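Local coordinates for protein HTP-2 (Caenorhabditis elegans, PDB 4TZM) that probably helps assemble the meiotic chromosome axis, its HORMA domain binding a closure motif peptide of its partner HTP-3, at residues E107-V111 and T219-L223. Sequence-based numbering, arbitrary orientation.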
ATOM      1  N   GLU A 107      -1.269   9.801  -1.890  1.00 52.34           N
ATOM      2  CA  GLU A 107      -0.860   9.009  -0.738  1.00 51.50           C
ATOM      3  C   GLU A 107      -2.064   8.423  -0.016  1.00 52.14           C
ATOM      4  O   GLU A 107      -3.045   9.124   0.217  1.00 54.82           O
ATOM      5  CB  GLU A 107      -0.054   9.863   0.242  1.00 55.05           C
ATOM      6  CG  GLU A 107       0.220   9.172   1.573  1.00 58.24           C
ATOM      7  CD  GLU A 107       0.945  10.054   2.574  1.00 63.14           C
ATOM      8  OE1 GLU A 107       1.396  11.156   2.197  1.00 65.65           O
ATOM      9  OE2 GLU A 107       1.065   9.641   3.746  1.00 63.93           O
ATOM     10  N   ILE A 108      -2.001   7.143   0.336  1.00 48.66           N
ATOM     11  CA  ILE A 108      -2.980   6.587   1.264  1.00 48.15           C
ATOM     12  C   ILE A 108      -2.271   6.104   2.525  1.00 51.86           C
ATOM     13  O   ILE A 108      -1.271   5.383   2.459  1.00 50.84           O
ATOM     14  CB  ILE A 108      -3.807   5.437   0.641  1.00 46.98           C
ATOM     15  CG1 ILE A 108      -4.714   4.817   1.707  1.00 53.06           C
ATOM     16  CG2 ILE A 108      -2.908   4.386   0.008  1.00 42.05           C
ATOM     17  CD1 ILE A 108      -5.690   3.796   1.179  1.00 54.29           C
ATOM     18  N   SER A 109      -2.778   6.526   3.679  1.00 53.32           N
ATOM     19  CA  SER A 109      -2.135   6.199   4.943  1.00 54.23           C
ATOM     20  C   SER A 109      -3.084   5.554   5.941  1.00 54.48           C
ATOM     21  O   SER A 109      -4.252   5.943   6.058  1.00 53.70           O
ATOM     22  CB  SER A 109      -1.514   7.454   5.561  1.00 59.16           C
ATOM     23  OG  SER A 109      -0.409   7.901   4.798  1.00 61.10           O
ATOM     24  N   LEU A 110      -2.569   4.550   6.640  1.00 51.02           N
ATOM     25  CA  LEU A 110      -3.238   3.994   7.803  1.00 52.72           C
ATOM     26  C   LEU A 110      -2.788   4.785   9.024  1.00 57.41           C
ATOM     27  O   LEU A 110      -1.619   4.737   9.403  1.00 58.51           O
ATOM     28  CB  LEU A 110      -2.915   2.511   7.968  1.00 51.08           C
ATOM     29  CG  LEU A 110      -3.440   1.893   9.263  1.00 57.25           C
ATOM     30  CD1 LEU A 110      -4.927   2.176   9.412  1.00 60.73           C
ATOM     31  CD2 LEU A 110      -3.174   0.399   9.302  1.00 56.91           C
ATOM     32  N   VAL A 111      -3.717   5.515   9.632  1.00 58.70           N
ATOM     33  CA  VAL A 111      -3.378   6.457  10.691  1.00 64.32           C
ATOM     34  C   VAL A 111      -3.947   6.042  12.044  1.00 69.60           C
ATOM     35  O   VAL A 111      -5.153   5.845  12.186  1.00 70.23           O
ATOM     36  CB  VAL A 111      -3.883   7.870  10.338  1.00 67.29           C
ATOM     37  CG1 VAL A 111      -3.708   8.813  11.515  1.00 70.48           C
ATOM     38  CG2 VAL A 111      -3.160   8.395   9.107  1.00 66.73           C
ATOM     39  N   THR A 219      -8.060  18.420   6.602  1.00 93.71           N
ATOM     40  CA  THR A 219      -7.009  17.951   7.498  1.00 91.71           C
ATOM     41  C   THR A 219      -6.534  16.549   7.122  1.00 85.86           C
ATOM     42  O   THR A 219      -7.341  15.647   6.884  1.00 82.41           O
ATOM     43  CB  THR A 219      -7.480  17.949   8.970  1.00 94.17           C
ATOM     44  OG1 THR A 219      -8.836  17.493   9.040  1.00 94.77           O
ATOM     45  CG2 THR A 219      -7.400  19.349   9.559  1.00 97.59           C
ATOM     46  N   PHE A 220      -5.215  16.379   7.071  1.00 84.43           N
ATOM     47  CA  PHE A 220      -4.599  15.087   6.781  1.00 79.97           C
ATOM     48  C   PHE A 220      -4.178  14.430   8.093  1.00 79.75           C
ATOM     49  O   PHE A 220      -5.024  14.030   8.895  1.00 79.42           O
ATOM     50  CB  PHE A 220      -3.391  15.267   5.857  1.00 78.23           C
ATOM     51  CG  PHE A 220      -3.018  14.031   5.078  1.00 73.62           C
ATOM     52  CD1 PHE A 220      -3.905  12.976   4.949  1.00 71.18           C
ATOM     53  CD2 PHE A 220      -1.772  13.930   4.474  1.00 71.73           C
ATOM     54  CE1 PHE A 220      -3.557  11.845   4.229  1.00 66.13           C
ATOM     55  CE2 PHE A 220      -1.422  12.802   3.755  1.00 67.42           C
ATOM     56  CZ  PHE A 220      -2.315  11.760   3.633  1.00 63.58           C
ATOM     57  N   TYR A 221      -2.870  14.323   8.306  1.00 79.68           N
ATOM     58  CA  TYR A 221      -2.332  13.931   9.605  1.00 80.54           C
ATOM     59  C   TYR A 221      -1.039  14.688   9.889  1.00 84.78           C
ATOM     60  O   TYR A 221      -0.342  15.113   8.969  1.00 85.79           O
ATOM     61  CB  TYR A 221      -2.093  12.415   9.680  1.00 75.13           C
ATOM     62  CG  TYR A 221      -1.045  11.882   8.720  1.00 70.38           C
ATOM     63  CD1 TYR A 221       0.309  11.920   9.040  1.00 69.96           C
ATOM     64  CD2 TYR A 221      -1.414  11.324   7.504  1.00 66.57           C
ATOM     65  CE1 TYR A 221       1.263  11.435   8.168  1.00 66.47           C
ATOM     66  CE2 TYR A 221      -0.466  10.834   6.628  1.00 64.46           C
ATOM     67  CZ  TYR A 221       0.870  10.892   6.964  1.00 63.97           C
ATOM     68  OH  TYR A 221       1.816  10.405   6.093  1.00 62.97           O
ATOM     69  N   THR A 222      -0.725  14.857  11.168  1.00 88.73           N
ATOM     70  CA  THR A 222       0.516  15.503  11.572  1.00 91.16           C
ATOM     71  C   THR A 222       1.303  14.545  12.464  1.00 89.19           C
ATOM     72  O   THR A 222       0.728  13.640  13.070  1.00 86.71           O
ATOM     73  CB  THR A 222       0.247  16.833  12.309  1.00 98.57           C
ATOM     74  OG1 THR A 222      -0.693  17.615  11.562  1.00 98.18           O
ATOM     75  CG2 THR A 222       1.533  17.630  12.490  1.00102.45           C
ATOM     76  N   LEU A 223       2.616  14.733  12.527  1.00 90.63           N
ATOM     77  CA  LEU A 223       3.474  13.871  13.323  1.00 92.41           C
ATOM     78  C   LEU A 223       4.017  14.614  14.535  1.00100.14           C
ATOM     79  O   LEU A 223       4.044  15.844  14.551  1.00103.94           O
ATOM     80  CB  LEU A 223       4.632  13.342  12.472  1.00 88.34           C
ATOM     81  CG  LEU A 223       4.272  12.685  11.141  1.00 81.41           C
ATOM     82  CD1 LEU A 223       5.528  12.341  10.354  1.00 76.84           C
ATOM     83  CD2 LEU A 223       3.423  11.447  11.379  1.00 79.54           C
TER
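F220 meets E107 through the edge of its ring: CE2 lies 3.6 Å from OE1 of E107, which sits near the ring plane, while the carboxylate is turned 73° from that plane. The F220 ring also meets an aromatic side chain of the bound peptide, the two planes nearly parallel, and the backbone O of F220 accepts a hydrogen bond from NH1 of R198 on strand 193-201. Y221 comes next and meets three residues of the strand, E107, S109 and V111. Its CG stands between the backbone N and the carbonyl carbon (chi1 64°); with this torsion the ring lies against strand 105-113, and CD2 of Y221 sits over the centre of the F220 ring, 3.7 Å above its plane. Along the Y221 ring the partners follow the strand: CG2 of V111 touches CD2 at 3.8 Å, OG of S109 approaches CE2 at 3.5 Å, and OE2 of E107 accepts a hydrogen bond from the hydroxyl OH at 2.6 Å. That bond uses the syn lone pair of OE2, and the extended E107 chain (chi2 -176°) carries the carboxylate out to meet it. A buried acid is thus held by a tyrosine from the loop between strands 214-217 and 228-235, joining this peptide-contacting loop to the central antiparallel sheet of the HORMA (Mad2-like) fold.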